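PDB 1KUT: phosphoribosylaminoimidazole-succinocarboxamide synthase, which catalyses the ATP-dependent joining of L-aspartate to carboxyaminoimidazole ribotide, giving SAICAR in de novo purine biosynthesis. Local coordinates for residues S41-T47 and Y66-L72. Numbering follows the deposited sequence.
Sequences SICAETT and YIPPRTL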
loop_
_atom_site.group_PDB
_atom_site.type_symbol
_atom_site.label_atom_id
_atom_site.label_comp_id
_atom_site.label_asym_id
_atom_site.label_seq_id
_atom_site.Cartn_x
_atom_site.Cartn_y
_atom_site.Cartn_z
ATOM N N SER B 41 12.286 -30.345 -7.687
ATOM C CA SER B 41 12.379 -31.377 -6.656
ATOM C C SER B 41 12.943 -30.785 -5.374
ATOM O O SER B 41 12.531 -31.136 -4.268
ATOM C CB SER B 41 13.294 -32.494 -7.148
ATOM O OG SER B 41 12.995 -32.799 -8.507
ATOM N N ILE B 42 13.898 -29.879 -5.543
ATOM C CA ILE B 42 14.553 -29.211 -4.432
ATOM C C ILE B 42 13.547 -28.363 -3.658
ATOM O O ILE B 42 13.452 -28.463 -2.441
ATOM C CB ILE B 42 15.725 -28.321 -4.960
ATOM C CG1 ILE B 42 16.969 -29.195 -5.155
ATOM C CG2 ILE B 42 15.992 -27.157 -4.022
ATOM C CD1 ILE B 42 18.172 -28.460 -5.709
ATOM N N CYS B 43 12.786 -27.546 -4.377
ATOM C CA CYS B 43 11.807 -26.673 -3.740
ATOM C C CYS B 43 10.646 -27.460 -3.120
ATOM O O CYS B 43 10.181 -27.135 -2.028
ATOM C CB CYS B 43 11.298 -25.638 -4.754
ATOM S SG CYS B 43 12.549 -24.343 -5.174
ATOM N N ALA B 44 10.195 -28.504 -3.805
ATOM C CA ALA B 44 9.108 -29.321 -3.294
ATOM C C ALA B 44 9.510 -29.873 -1.938
ATOM O O ALA B 44 8.762 -29.762 -0.967
ATOM C CB ALA B 44 8.796 -30.473 -4.264
ATOM N N GLU B 45 10.702 -30.450 -1.858
ATOM C CA GLU B 45 11.144 -31.018 -0.590
ATOM C C GLU B 45 11.421 -30.005 0.527
ATOM O O GLU B 45 11.084 -30.261 1.681
ATOM C CB GLU B 45 12.367 -31.907 -0.799
ATOM C CG GLU B 45 12.853 -32.563 0.468
ATOM C CD GLU B 45 14.062 -33.447 0.228
ATOM O OE1 GLU B 45 14.592 -34.006 1.221
ATOM O OE2 GLU B 45 14.474 -33.581 -0.960
ATOM N N THR B 46 12.029 -28.860 0.229
ATOM C CA THR B 46 12.263 -27.920 1.320
ATOM C C THR B 46 10.911 -27.343 1.766
ATOM O O THR B 46 10.719 -27.039 2.930
ATOM C CB THR B 46 13.307 -26.809 0.954
ATOM O OG1 THR B 46 12.655 -25.587 0.613
ATOM C CG2 THR B 46 14.181 -27.259 -0.194
ATOM N N THR B 47 9.955 -27.239 0.853
ATOM C CA THR B 47 8.626 -26.754 1.230
ATOM C C THR B 47 8.000 -27.740 2.221
ATOM O O THR B 47 7.510 -27.339 3.276
ATOM C CB THR B 47 7.685 -26.648 -0.002
ATOM O OG1 THR B 47 8.185 -25.648 -0.893
ATOM C CG2 THR B 47 6.260 -26.270 0.422
ATOM N N TYR B 66 4.643 -35.360 1.233
ATOM C CA TYR B 66 5.575 -35.162 0.127
ATOM C C TYR B 66 5.636 -36.419 -0.735
ATOM O O TYR B 66 5.821 -37.517 -0.222
ATOM C CB TYR B 66 6.969 -34.813 0.668
ATOM C CG TYR B 66 8.083 -34.777 -0.368
ATOM C CD1 TYR B 66 7.928 -34.109 -1.580
ATOM C CD2 TYR B 66 9.315 -35.385 -0.109
ATOM C CE1 TYR B 66 8.977 -34.050 -2.511
ATOM C CE2 TYR B 66 10.360 -35.327 -1.019
ATOM C CZ TYR B 66 10.190 -34.661 -2.215
ATOM O OH TYR B 66 11.250 -34.585 -3.098
ATOM N N ILE B 67 5.448 -36.241 -2.042
ATOM C CA ILE B 67 5.483 -37.340 -3.001
ATOM C C ILE B 67 6.690 -37.083 -3.901
ATOM O O ILE B 67 6.585 -36.413 -4.932
ATOM C CB ILE B 67 4.203 -37.383 -3.870
ATOM C CG1 ILE B 67 2.951 -37.286 -2.989
ATOM C CG2 ILE B 67 4.161 -38.671 -4.667
ATOM C CD1 ILE B 67 2.711 -38.476 -2.077
ATOM N N PRO B 68 7.857 -37.636 -3.528
ATOM C CA PRO B 68 9.095 -37.454 -4.301
ATOM C C PRO B 68 8.859 -37.738 -5.773
ATOM O O PRO B 68 8.053 -38.596 -6.123
ATOM C CB PRO B 68 10.060 -38.463 -3.674
ATOM C CG PRO B 68 9.494 -38.708 -2.286
ATOM C CD PRO B 68 8.006 -38.717 -2.537
ATOM N N PRO B 69 9.569 -37.038 -6.660
ATOM C CA PRO B 69 10.575 -36.004 -6.379
ATOM C C PRO B 69 10.109 -34.541 -6.253
ATOM O O PRO B 69 10.664 -33.784 -5.455
ATOM C CB PRO B 69 11.546 -36.173 -7.537
ATOM C CG PRO B 69 10.590 -36.491 -8.686
ATOM C CD PRO B 69 9.694 -37.533 -8.046
ATOM N N ARG B 70 9.092 -34.145 -7.013
ATOM C CA ARG B 70 8.649 -32.754 -7.010
ATOM C C ARG B 70 7.152 -32.518 -6.867
ATOM O O ARG B 70 6.619 -31.521 -7.384
ATOM C CB ARG B 70 9.138 -32.086 -8.299
ATOM C CG ARG B 70 8.595 -32.729 -9.589
ATOM C CD ARG B 70 9.393 -32.253 -10.830
ATOM N NE ARG B 70 8.532 -31.749 -11.903
ATOM C CZ ARG B 70 8.968 -31.072 -12.968
ATOM N NH1 ARG B 70 10.260 -30.814 -13.112
ATOM N NH2 ARG B 70 8.111 -30.633 -13.894
ATOM N N THR B 71 6.482 -33.410 -6.149
ATOM C CA THR B 71 5.039 -33.316 -5.952
ATOM C C THR B 71 4.616 -33.263 -4.488
ATOM O O THR B 71 5.193 -33.934 -3.641
ATOM C CB THR B 71 4.328 -34.516 -6.614
ATOM O OG1 THR B 71 4.447 -34.399 -8.037
ATOM C CG2 THR B 71 2.853 -34.566 -6.231
ATOM N N LEU B 72 3.600 -32.462 -4.199
ATOM C CA LEU B 72 3.090 -32.335 -2.837
ATOM C C LEU B 72 1.604 -32.664 -2.826
ATOM O O LEU B 72 0.834 -32.131 -3.636
ATOM C CB LEU B 72 3.277 -30.906 -2.326
ATOM C CG LEU B 72 4.278 -30.646 -1.206
ATOM C CD1 LEU B 72 5.595 -31.303 -1.507
ATOM C CD2 LEU B 72 4.446 -29.155 -1.039
#
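Residues 66-72 form a β-hairpin tip, closed by I67 N to T71 O (2.8 Å) and T71 N to I67 O (3.2 Å) and turning through a cis peptide between P68 and P69. One face lies on the first turns of helix 39-55, with the CA atoms of S41 and R70 4.0 Å apart. No hydrogen bond joins the segments; the closest approach is a CA-H...O contact from S41 CA to P69 O (3.2 Å). That carbonyl also accepts a hydrogen bond from Y66 OH (2.6 Å), which ties the ring across the turn. E45 CA sits over the ring face of Y66 in a CH-pi contact, 4.3 Å from its centroid. A44 fits its methyl against the backbone, CB to R70 CA 3.6 Å, while L72 CD2 meets T47 CG2 at 3.7 Å. The charged ends turn elsewhere: E45 to R225, R70 to E20 and D23. Helix 39-55 thus packs on the edge hairpin of the five-stranded antiparallel sheet, a helix-on-sheet packing in the SAICAR synthetase domain.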